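Local coordinates for citrate synthase (PDB 2P2W) that catalyses the condensation of oxaloacetate with acetyl-CoA and water to give citrate and CoA, a step of the tricarboxylic acid cycle, at the interface of chains A and B. Sequence-based numbering; all coordinates share one arbitrary frame. Chains: chain A/B, Citrate synthase.

Contact 1: the interface of chains A and B. Residues chain A 95, 99, 200-201; chain B 95, 99, 200-201.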
# COMPACT_ATOMS: atom_id res chain seq x y z
N LYS A 95 -10.29 3.35 -2.03
CA LYS A 95 -9.21 2.92 -2.92
C LYS A 95 -9.60 3.15 -4.38
O LYS A 95 -8.84 3.71 -5.17
CB LYS A 95 -8.90 1.44 -2.75
CG LYS A 95 -8.22 1.04 -1.46
CD LYS A 95 -8.08 -0.47 -1.45
CE LYS A 95 -7.83 -1.02 -0.06
NZ LYS A 95 -7.91 -2.50 -0.10
N SER A 99 -8.03 5.88 -7.28
CA SER A 99 -7.23 5.25 -8.33
C SER A 99 -7.75 5.57 -9.74
O SER A 99 -7.33 4.98 -10.73
CB SER A 99 -7.26 3.74 -8.11
OG SER A 99 -6.62 3.44 -6.87
N VAL A 200 -3.47 4.81 -0.88
CA VAL A 200 -4.15 3.54 -1.08
C VAL A 200 -3.47 2.41 -0.31
O VAL A 200 -4.14 1.49 0.18
CB VAL A 200 -4.24 3.20 -2.59
CG1 VAL A 200 -4.73 1.78 -2.79
CG2 VAL A 200 -5.20 4.18 -3.25
N GLY A 201 -2.15 2.47 -0.20
CA GLY A 201 -1.44 1.45 0.56
C GLY A 201 -1.72 1.65 2.05
O GLY A 201 -1.94 0.69 2.79
N LYS B 95 -5.27 -1.84 -9.49
CA LYS B 95 -5.76 -1.47 -8.16
C LYS B 95 -7.28 -1.51 -8.12
O LYS B 95 -7.89 -2.09 -7.22
CB LYS B 95 -5.32 -0.06 -7.78
CG LYS B 95 -3.85 0.13 -7.48
CD LYS B 95 -3.61 1.60 -7.21
CE LYS B 95 -2.16 1.99 -7.33
NZ LYS B 95 -2.03 3.47 -7.26
N SER B 99 -9.93 -4.14 -6.03
CA SER B 99 -10.63 -3.52 -4.89
C SER B 99 -12.15 -3.64 -4.99
O SER B 99 -12.90 -3.01 -4.25
CB SER B 99 -10.23 -2.04 -4.85
OG SER B 99 -8.83 -1.94 -4.58
N VAL B 200 -2.43 -4.24 -3.48
CA VAL B 200 -2.65 -2.88 -3.95
C VAL B 200 -1.58 -1.92 -3.43
O VAL B 200 -1.19 -0.98 -4.13
CB VAL B 200 -4.06 -2.40 -3.56
CG1 VAL B 200 -4.22 -0.91 -3.83
CG2 VAL B 200 -5.09 -3.18 -4.37
N GLY B 201 -1.10 -2.15 -2.21
CA GLY B 201 -0.05 -1.31 -1.67
C GLY B 201 1.25 -1.60 -2.39
O GLY B 201 2.01 -0.69 -2.74
O HOH W 1 -7.77 -3.67 -2.59
O HOH W 2 -4.21 4.84 -6.29

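Contact 2: the interface of chains A and B. Residues chain A 356-358, 360, 363; chain B 44, 54-55.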
# COMPACT_ATOMS: atom_id res chain seq x y z
N GLU A 356 19.13 -28.32 -7.40
CA GLU A 356 19.19 -28.49 -8.84
C GLU A 356 17.80 -28.57 -9.46
O GLU A 356 16.85 -29.04 -8.83
CB GLU A 356 19.97 -29.76 -9.19
CG GLU A 356 19.47 -31.01 -8.48
CD GLU A 356 20.02 -32.29 -9.08
OE1 GLU A 356 20.12 -32.37 -10.33
OE2 GLU A 356 20.34 -33.22 -8.31
N TYR A 357 17.69 -28.09 -10.69
CA TYR A 357 16.43 -28.15 -11.41
C TYR A 357 16.35 -29.54 -12.02
O TYR A 357 17.09 -29.87 -12.94
CB TYR A 357 16.38 -27.08 -12.51
CG TYR A 357 15.13 -27.14 -13.35
CD1 TYR A 357 13.98 -26.46 -12.97
CD2 TYR A 357 15.08 -27.91 -14.52
CE1 TYR A 357 12.81 -26.53 -13.73
CE2 TYR A 357 13.91 -27.99 -15.28
CZ TYR A 357 12.78 -27.30 -14.88
OH TYR A 357 11.63 -27.37 -15.63
N ILE A 358 15.46 -30.37 -11.48
CA ILE A 358 15.30 -31.73 -11.98
C ILE A 358 14.26 -31.77 -13.09
O ILE A 358 13.14 -31.29 -12.92
CB ILE A 358 14.84 -32.67 -10.84
CG1 ILE A 358 15.89 -32.69 -9.72
CG2 ILE A 358 14.60 -34.07 -11.39
CD1 ILE A 358 16.16 -34.06 -9.15
N ILE A 360 11.23 -32.58 -15.17
CA ILE A 360 9.97 -33.12 -14.69
C ILE A 360 9.79 -34.64 -14.74
O ILE A 360 9.20 -35.22 -13.83
CB ILE A 360 8.78 -32.41 -15.40
CG1 ILE A 360 7.50 -32.62 -14.59
CG2 ILE A 360 8.62 -32.93 -16.82
CD1 ILE A 360 6.44 -31.58 -14.87
N ARG A 363 11.26 -36.45 -11.56
CA ARG A 363 10.85 -36.03 -10.22
C ARG A 363 10.13 -37.09 -9.40
O ARG A 363 9.32 -37.85 -9.91
CB ARG A 363 9.99 -34.77 -10.34
CG ARG A 363 10.76 -33.61 -10.95
CD ARG A 363 9.91 -32.39 -11.21
NE ARG A 363 10.68 -31.37 -11.92
CZ ARG A 363 10.16 -30.31 -12.52
NH1 ARG A 363 8.84 -30.12 -12.50
NH2 ARG A 363 10.95 -29.45 -13.15
N GLU B 44 4.97 -23.41 -13.72
CA GLU B 44 5.87 -24.30 -12.98
C GLU B 44 6.68 -23.56 -11.91
O GLU B 44 6.83 -24.05 -10.79
CB GLU B 44 6.83 -25.03 -13.92
CG GLU B 44 7.63 -26.12 -13.22
CD GLU B 44 8.67 -26.76 -14.12
OE1 GLU B 44 9.63 -26.07 -14.52
OE2 GLU B 44 8.52 -27.97 -14.42
N LEU B 54 9.23 -28.66 -6.85
CA LEU B 54 8.93 -28.71 -8.27
C LEU B 54 7.78 -29.71 -8.43
O LEU B 54 7.81 -30.78 -7.83
CB LEU B 54 10.16 -29.16 -9.08
CG LEU B 54 11.34 -28.19 -9.05
CD1 LEU B 54 12.54 -28.80 -9.77
CD2 LEU B 54 10.94 -26.87 -9.70
N PRO B 55 6.76 -29.36 -9.22
CA PRO B 55 5.61 -30.24 -9.43
C PRO B 55 5.89 -31.43 -10.35
O PRO B 55 6.71 -31.34 -11.26
CB PRO B 55 4.58 -29.31 -10.04
CG PRO B 55 5.44 -28.44 -10.92
CD PRO B 55 6.62 -28.12 -10.00

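Contact 3: the interface of chains A and B. Residues chain A 208-210; chain B 191-193.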
# COMPACT_ATOMS: atom_id res chain seq x y z
N GLY A 208 -6.59 -3.38 8.45
CA GLY A 208 -6.30 -4.57 9.23
C GLY A 208 -6.81 -4.57 10.66
O GLY A 208 -6.81 -3.52 11.32
N PRO A 209 -7.25 -5.73 11.18
CA PRO A 209 -7.79 -5.90 12.53
C PRO A 209 -6.75 -5.60 13.62
O PRO A 209 -7.07 -5.30 14.76
CB PRO A 209 -8.28 -7.34 12.67
CG PRO A 209 -7.65 -8.15 11.54
CD PRO A 209 -7.32 -7.00 10.47
N LEU A 210 -5.46 -5.73 13.24
CA LEU A 210 -4.39 -5.42 14.19
C LEU A 210 -3.99 -3.94 14.13
O LEU A 210 -3.02 -3.49 14.73
CB LEU A 210 -3.17 -6.28 13.84
CG LEU A 210 -3.39 -7.76 14.16
CD1 LEU A 210 -2.08 -8.55 14.18
CD2 LEU A 210 -4.05 -7.98 15.52
N THR B 191 -0.74 -6.17 9.58
CA THR B 191 -1.92 -5.72 10.34
C THR B 191 -3.11 -6.72 10.25
O THR B 191 -4.20 -6.50 10.76
CB THR B 191 -2.37 -4.37 9.77
OG1 THR B 191 -2.92 -4.58 8.47
CG2 THR B 191 -1.19 -3.40 9.67
N LEU B 192 -2.82 -7.81 9.54
CA LEU B 192 -3.73 -8.89 9.20
C LEU B 192 -4.77 -8.45 8.18
O LEU B 192 -5.87 -8.99 8.11
CB LEU B 192 -4.37 -9.40 10.50
CG LEU B 192 -3.37 -10.22 11.33
CD1 LEU B 192 -4.04 -11.04 12.43
CD2 LEU B 192 -2.56 -11.21 10.49
N SER B 193 -4.42 -7.41 7.38
CA SER B 193 -5.37 -6.96 6.37
C SER B 193 -5.50 -8.02 5.30
O SER B 193 -4.75 -8.98 5.29
CB SER B 193 -4.83 -5.65 5.76
OG SER B 193 -5.84 -5.03 4.94

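Contact 1: the interface of chains A and B
A:Val200 and B:Val200 face each other across the two-fold axis, their side chains crossing at about a right angle with the two CG1 methyls pointed together. CG1 lies anti to the backbone N (chi1 170°), which swings this branch towards the axis; the modelled separation of the two methyls is too short to be trusted. Valine suits the place because it is apolar and compact. At the next residue along the helix, A:Gly201 CA lies 3.8 Å from B:Gly201 CA, an approach of two helix backbones suited to glycine, which has no side chain to hold them apart. Beside this apolar centre, the extended chain of A:Lys95 runs alongside B:Ser99, its CD 3.5 Å from the serine OG, while its NZ reaches on to a water 2.8 Å away. That water also lies 2.8 Å from B:Ser99 OG, so the serine hydroxyl and the lysine amino group are bridged by water between the chains, and the twin bridge joins B:Lys95 to A:Ser99. A:Ser99 also donates OG to the carbonyl O of A:Lys95, at 2.8 Å. With an alanine in place of A:Ser99, the water near B:Lys95 NZ would probably lose the chain A hydroxyl that it bridges to, and the A:Lys95 carbonyl its side-chain donor. In the fold, A:Val200 and A:Gly201 belong to helix 195-207, whereas A:Lys95 lies in helix 90-98 and A:Ser99 directly follows it; their twins in chain B complete the two-fold patch.

Contact 2: the interface of chains A and B
The carboxylate oxygen OE2 of B:Glu44 is gripped end-on by two guanidinium nitrogens of A:Arg363, NH1 at 2.9 Å and NH2 at 3.1 Å. Both donors come from the same face of the carboxylate, whose plane stands 54° from that of the guanidinium, so this salt bridge is not a flat, paired one. The other oxygen, OE1, turns its syn lone pair to A:Tyr357 OH, 2.6 Å away, and lies in plane at the edge of the ring. Glutamate fits because its two oxygens can serve the phenol and the arginine together; its extended chain, with CG anti to the backbone N (chi1 -171°), carries the carboxylate out from helix 42-51 to meet them. Arginine has enough N-H groups for further partners: NH1 also donates to the carbonyl O of B:Pro55, at 2.8 Å and in the carbonyl plane. On its own chain, NE and NH2 hold the carbonyl O of A:Ile358 side-on, NE at 2.7 Å, which should fix how the guanidinium is turned. Its faces are packed too, by B:Leu54 CB on one side, 3.6 Å from A:Arg363 CZ, and by A:Ile360 CA on the other. Leucine supplies an apolar cover for the flat cation without competing for its hydrogens. The site fastens the C-terminal segment of chain A onto chain B, probably steadying the dimer typical of citrate synthases.

Contact 3: the interface of chains A and B
The Gly-Pro-Leu start of the GPLHGG segment, conserved in the citrate synthase family and carrying a catalytic histidine, leaves the end of helix 195-207 here and meets the loop of the partner chain between helices 180-189 and 195-207. A:Leu210 N donates to the carbonyl O of B:Thr191 at 2.9 Å, with an angle of 160° at the hydrogen. The same oxygen lies 3.2 Å from A:Pro209 CD; the proline nitrogen beside it has no hydrogen to give, so that approach is close packing and no bond. Proline brings a rigid ring for the partner to rest on: its CG lies 3.7 Å from B:Leu192 CB, the two side chains crossing at about a right angle. B:Leu192 has a positive phi of 71°, unusual for a leucine, in the bend that exposes both the preceding carbonyl and its own side chain to chain A. Its branched end meets A:Leu210 obliquely, with A:Leu210 CD1 3.5 Å from B:Leu192 CG, a match of two apolar residues beside the polar bond. A:Gly208, lacking a side chain, lets its CA come within 3.8 Å of B:Ser193 CA and 3.5 Å of B:Thr191 OG1.

Helix 195-207 ties contact 1 to contact 3: A:Val200 and A:Gly201 lie within it, and the stretch from A:Gly208 to A:Leu210 follows its end. The centres of their C-alpha atoms are about 16 Å apart, whereas contact 2 lies about 36 Å from either. The interface therefore combines a core at the two-fold axis with C-terminal segments reaching far over the partner. The centre of contact 3 is about 10 Å from A:Asp300 and about 14 Å from A:His250, the predicted active-site residues, so dimer packing may help to shape the catalytic site; contact 2, about 45 Å from A:His250 and A:Asp300, more likely helps hold the subunits together.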